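Local coordinates for tRNA delta(2)-isopentenylpyrophosphate transferase (Staphylococcus epidermidis ATCC 12228, PDB 3D3Q), which probably catalyses the transfer of a dimethylallyl group from dimethylallyl diphosphate to adenine 37 of tRNAs that read codons beginning with uridine, at residues 259-262 / 263-266; 269-272 / 273-277. All blocks are in the same frame, centred on the assembly; numbering follows the deposited sequence.

Interaction 1 (259-262 / 263-266); sequences NISM and ENAV
I260 reaches forward over the first turn of a helix and lays its methyl end on A265. Its side chain is fully extended, with CG1 anti to the backbone N. This carries I260 CD1 to 4.0 Å from A265 CB. On the way, I260 CG1 passes N264 CB at 4.2 Å, and the two side chains meet at a slant. I260 also touches P254 and V255 of helix 252-257, so the same side chain packs on the preceding helix.

S261 comes next and holds the helix start with two acceptors. With chi1 at 65°, its OG is staggered between the backbone N and the carbonyl carbon. From there it takes a weak hydrogen bond from the N-H of N264, with S261 OG 3.3 Å from N264 N. The S261 carbonyl takes the firmer bond, with S261 O 3.0 Å from A265 N and an N-H...O angle of 165°. The side chain of N264 leans over the serine hydroxyl without bonding to it. The E263 chain bends at chi2, and E263 OE2 comes to 3.5 Å from S261 CB.

M262, modelled as selenomethionine, is the first residue of the helix. The M262 carbonyl takes the next bond, with M262 O 2.9 Å from V266 N and a nearly straight N-H...O angle of 171°. The side chain leaves pointing away from the turn, then bends at chi2 and chi3. That curl turns its end back over the turn, though the exact place of CE is uncertain. L252 of helix 252-257 touches the side chain too.

A serine N-cap at S261, with the residue before it packed on the fourth residue after it, is the hydrophobic staple arrangement of a helix N-terminus. Here it begins helix 262-286.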
# COMPACT_ATOMS: atom_id res chain seq x y z
N ASN A 259 -31.30 11.92 -1.45
CA ASN A 259 -31.37 12.01 0.00
C ASN A 259 -30.23 12.85 0.54
O ASN A 259 -30.30 13.38 1.65
CB ASN A 259 -31.33 10.61 0.61
CG ASN A 259 -32.55 9.79 0.25
OD1 ASN A 259 -32.44 8.73 -0.36
ND2 ASN A 259 -33.72 10.30 0.62
N ILE A 260 -29.18 13.00 -0.25
CA ILE A 260 -28.05 13.81 0.16
C ILE A 260 -27.60 14.70 -1.00
O ILE A 260 -27.76 14.35 -2.17
CB ILE A 260 -26.91 12.89 0.66
CG1 ILE A 260 -25.71 13.73 1.11
CG2 ILE A 260 -26.53 11.89 -0.42
CD1 ILE A 260 -24.58 12.91 1.69
N SER A 261 -27.07 15.89 -0.68
CA SER A 261 -26.64 16.84 -1.71
C SER A 261 -25.28 16.47 -2.27
O SER A 261 -24.46 15.87 -1.59
CB SER A 261 -26.60 18.26 -1.15
OG SER A 261 -25.62 18.38 -0.14
N MSE A 262 -25.03 16.85 -3.52
CA MSE A 262 -23.76 16.56 -4.15
C MSE A 262 -22.61 17.15 -3.35
O MSE A 262 -21.59 16.50 -3.13
CB MSE A 262 -23.74 17.11 -5.58
CG MSE A 262 -22.48 16.80 -6.39
SE MSE A 262 -22.35 14.94 -6.98
CE MSE A 262 -21.49 14.23 -5.40
N GLU A 263 -22.78 18.39 -2.90
CA GLU A 263 -21.76 19.08 -2.13
C GLU A 263 -21.34 18.30 -0.90
O GLU A 263 -20.17 17.92 -0.75
CB GLU A 263 -22.26 20.46 -1.70
CG GLU A 263 -22.47 21.41 -2.88
CD GLU A 263 -23.87 21.37 -3.47
OE1 GLU A 263 -24.08 22.00 -4.52
OE2 GLU A 263 -24.77 20.72 -2.87
N ASN A 264 -22.31 18.06 -0.02
CA ASN A 264 -22.10 17.31 1.21
C ASN A 264 -21.47 15.94 0.96
O ASN A 264 -20.52 15.54 1.65
CB ASN A 264 -23.44 17.16 1.94
CG ASN A 264 -23.88 18.47 2.58
OD1 ASN A 264 -24.96 18.55 3.16
ND2 ASN A 264 -23.04 19.50 2.47
N ALA A 265 -21.98 15.22 -0.04
CA ALA A 265 -21.46 13.91 -0.40
C ALA A 265 -19.99 14.01 -0.79
O ALA A 265 -19.16 13.27 -0.27
CB ALA A 265 -22.27 13.34 -1.56
N VAL A 266 -19.68 14.91 -1.71
CA VAL A 266 -18.30 15.06 -2.14
C VAL A 266 -17.41 15.39 -0.96
O VAL A 266 -16.26 14.95 -0.89
CB VAL A 266 -18.16 16.18 -3.19
CG1 VAL A 266 -16.69 16.36 -3.56
CG2 VAL A 266 -18.98 15.82 -4.42

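Interaction 2 (269-272 / 273-277); sequences LKQH and SRQYA
The guanidinium of R274 folds back over the backbone of K270 and Q271, one turn earlier. The arginine chain bends at chi3 (-66°), which turns its end toward the start of the helix. One face of the flat group then lies against K270 O and Q271 CA, both set toward its rim. R274 NH2 comes 3.4 Å from Q271 CB. The Q271 side chain runs across the arginine at about a right angle, with its amide plane 45° from the guanidinium plane. R274 NH1 finds its hydrogen-bonding partner in N215 of helix 207-224.

K270 sends an extended chain away from this turn, to a salt bridge with D219 on that same helix. The two cationic ends are well apart, with K270 NZ 6.8 Å from R274 NH1.

The amides of Q271 and Q275 meet at a slant, their planes 67° apart. Q271 OE1 is 3.2 Å from Q275 NE2, but the angle is too poor for a hydrogen bond.

The side-chain contacts of R274, Q271 and Q275 with one another lie along one alpha-helix, 262-286, where residues three and four apart lie over one another on successive turns. The i to i+4 bonds continue through it, for example Q275 N 2.9 Å from Q271 O. S273 adds a side-chain bond of its own. S273 OG donates to the carbonyl one turn back, 2.7 Å from L269 O. S273 N also bonds to L269 O, at 3.2 Å, but from the other face of the carbonyl plane. The buried hydroxyl is thus satisfied within its own helix, while the S273 side chain touches I247 and I214.

H272 uses ND1 to bond to the carbonyl of K268. Y276 donates its backbone N to the carbonyl of H272, 2.9 Å from H272 O. Its ring leads away from the turn and touches T105, a probable tRNA contact.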
# COMPACT_ATOMS: atom_id res chain seq x y z
N LEU A 269 -16.70 12.21 0.58
CA LEU A 269 -15.89 11.38 -0.31
C LEU A 269 -14.40 11.73 -0.19
O LEU A 269 -13.55 10.84 -0.15
CB LEU A 269 -16.37 11.56 -1.76
CG LEU A 269 -15.52 10.96 -2.89
CD1 LEU A 269 -15.29 9.49 -2.65
CD2 LEU A 269 -16.23 11.17 -4.22
N LYS A 270 -14.08 13.02 -0.12
CA LYS A 270 -12.68 13.44 0.01
C LYS A 270 -12.17 13.12 1.41
O LYS A 270 -10.98 12.92 1.61
CB LYS A 270 -12.54 14.94 -0.25
CG LYS A 270 -13.01 15.41 -1.63
CD LYS A 270 -12.80 16.91 -1.80
CE LYS A 270 -13.32 17.39 -3.14
NZ LYS A 270 -12.89 18.77 -3.40
N GLN A 271 -13.08 13.09 2.38
CA GLN A 271 -12.69 12.78 3.73
C GLN A 271 -12.34 11.29 3.83
O GLN A 271 -11.21 10.94 4.14
CB GLN A 271 -13.81 13.14 4.71
CG GLN A 271 -13.32 13.26 6.15
CD GLN A 271 -14.43 13.11 7.17
OE1 GLN A 271 -14.20 13.33 8.37
NE2 GLN A 271 -15.63 12.75 6.72
N HIS A 272 -13.31 10.42 3.57
CA HIS A 272 -13.07 8.97 3.61
C HIS A 272 -11.80 8.63 2.84
O HIS A 272 -11.10 7.68 3.18
CB HIS A 272 -14.22 8.19 2.96
CG HIS A 272 -15.50 8.20 3.73
ND1 HIS A 272 -16.18 9.36 4.04
CD2 HIS A 272 -16.24 7.19 4.24
CE1 HIS A 272 -17.29 9.07 4.69
NE2 HIS A 272 -17.35 7.75 4.83
N SER A 273 -11.52 9.39 1.79
CA SER A 273 -10.35 9.15 0.98
C SER A 273 -9.11 9.54 1.75
O SER A 273 -8.09 8.86 1.68
CB SER A 273 -10.43 9.91 -0.34
OG SER A 273 -11.46 9.41 -1.17
N ARG A 274 -9.19 10.64 2.49
CA ARG A 274 -8.04 11.09 3.28
C ARG A 274 -7.77 10.11 4.43
O ARG A 274 -6.63 9.74 4.67
CB ARG A 274 -8.29 12.49 3.86
CG ARG A 274 -8.34 13.62 2.85
CD ARG A 274 -8.40 14.97 3.55
NE ARG A 274 -9.64 15.15 4.30
CZ ARG A 274 -10.72 15.78 3.83
NH1 ARG A 274 -10.71 16.29 2.60
NH2 ARG A 274 -11.80 15.90 4.58
N GLN A 275 -8.82 9.70 5.14
CA GLN A 275 -8.67 8.77 6.26
C GLN A 275 -8.12 7.45 5.77
O GLN A 275 -7.21 6.87 6.38
CB GLN A 275 -10.01 8.53 6.94
CG GLN A 275 -10.63 9.78 7.54
CD GLN A 275 -12.09 9.58 7.91
OE1 GLN A 275 -12.44 8.62 8.60
NE2 GLN A 275 -12.96 10.49 7.46
N TYR A 276 -8.67 6.96 4.67
CA TYR A 276 -8.23 5.70 4.11
C TYR A 276 -6.75 5.73 3.76
O TYR A 276 -6.00 4.85 4.15
CB TYR A 276 -9.08 5.38 2.87
CG TYR A 276 -8.69 4.11 2.16
CD1 TYR A 276 -7.65 4.10 1.23
CD2 TYR A 276 -9.36 2.92 2.41
CE1 TYR A 276 -7.29 2.94 0.57
CE2 TYR A 276 -9.01 1.75 1.76
CZ TYR A 276 -7.97 1.76 0.84
OH TYR A 276 -7.63 0.61 0.16
N ALA A 277 -6.35 6.75 3.02
CA ALA A 277 -4.96 6.89 2.62
C ALA A 277 -4.06 6.91 3.85
O ALA A 277 -2.96 6.35 3.83
CB ALA A 277 -4.77 8.18 1.83

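Both interactions belong to helix 262-286, in series along the chain. Interaction 1 spans the end of the loop after helix 252-257 and the first turn of the helix. Interaction 2 lies further along, with its centre about 15 Å from that of interaction 1. The helix runs inward between them. Interaction 1 is centred about 29 Å from the centre of the chain, at the surface and away from the nucleotide- and tRNA-binding regions. Interaction 2 is centred about 15 Å from it, packed on helix 207-224. One helix therefore joins a peripheral cap to the neighbourhood of T105. Its later part, residues 278-285, probably contacts substrate tRNA.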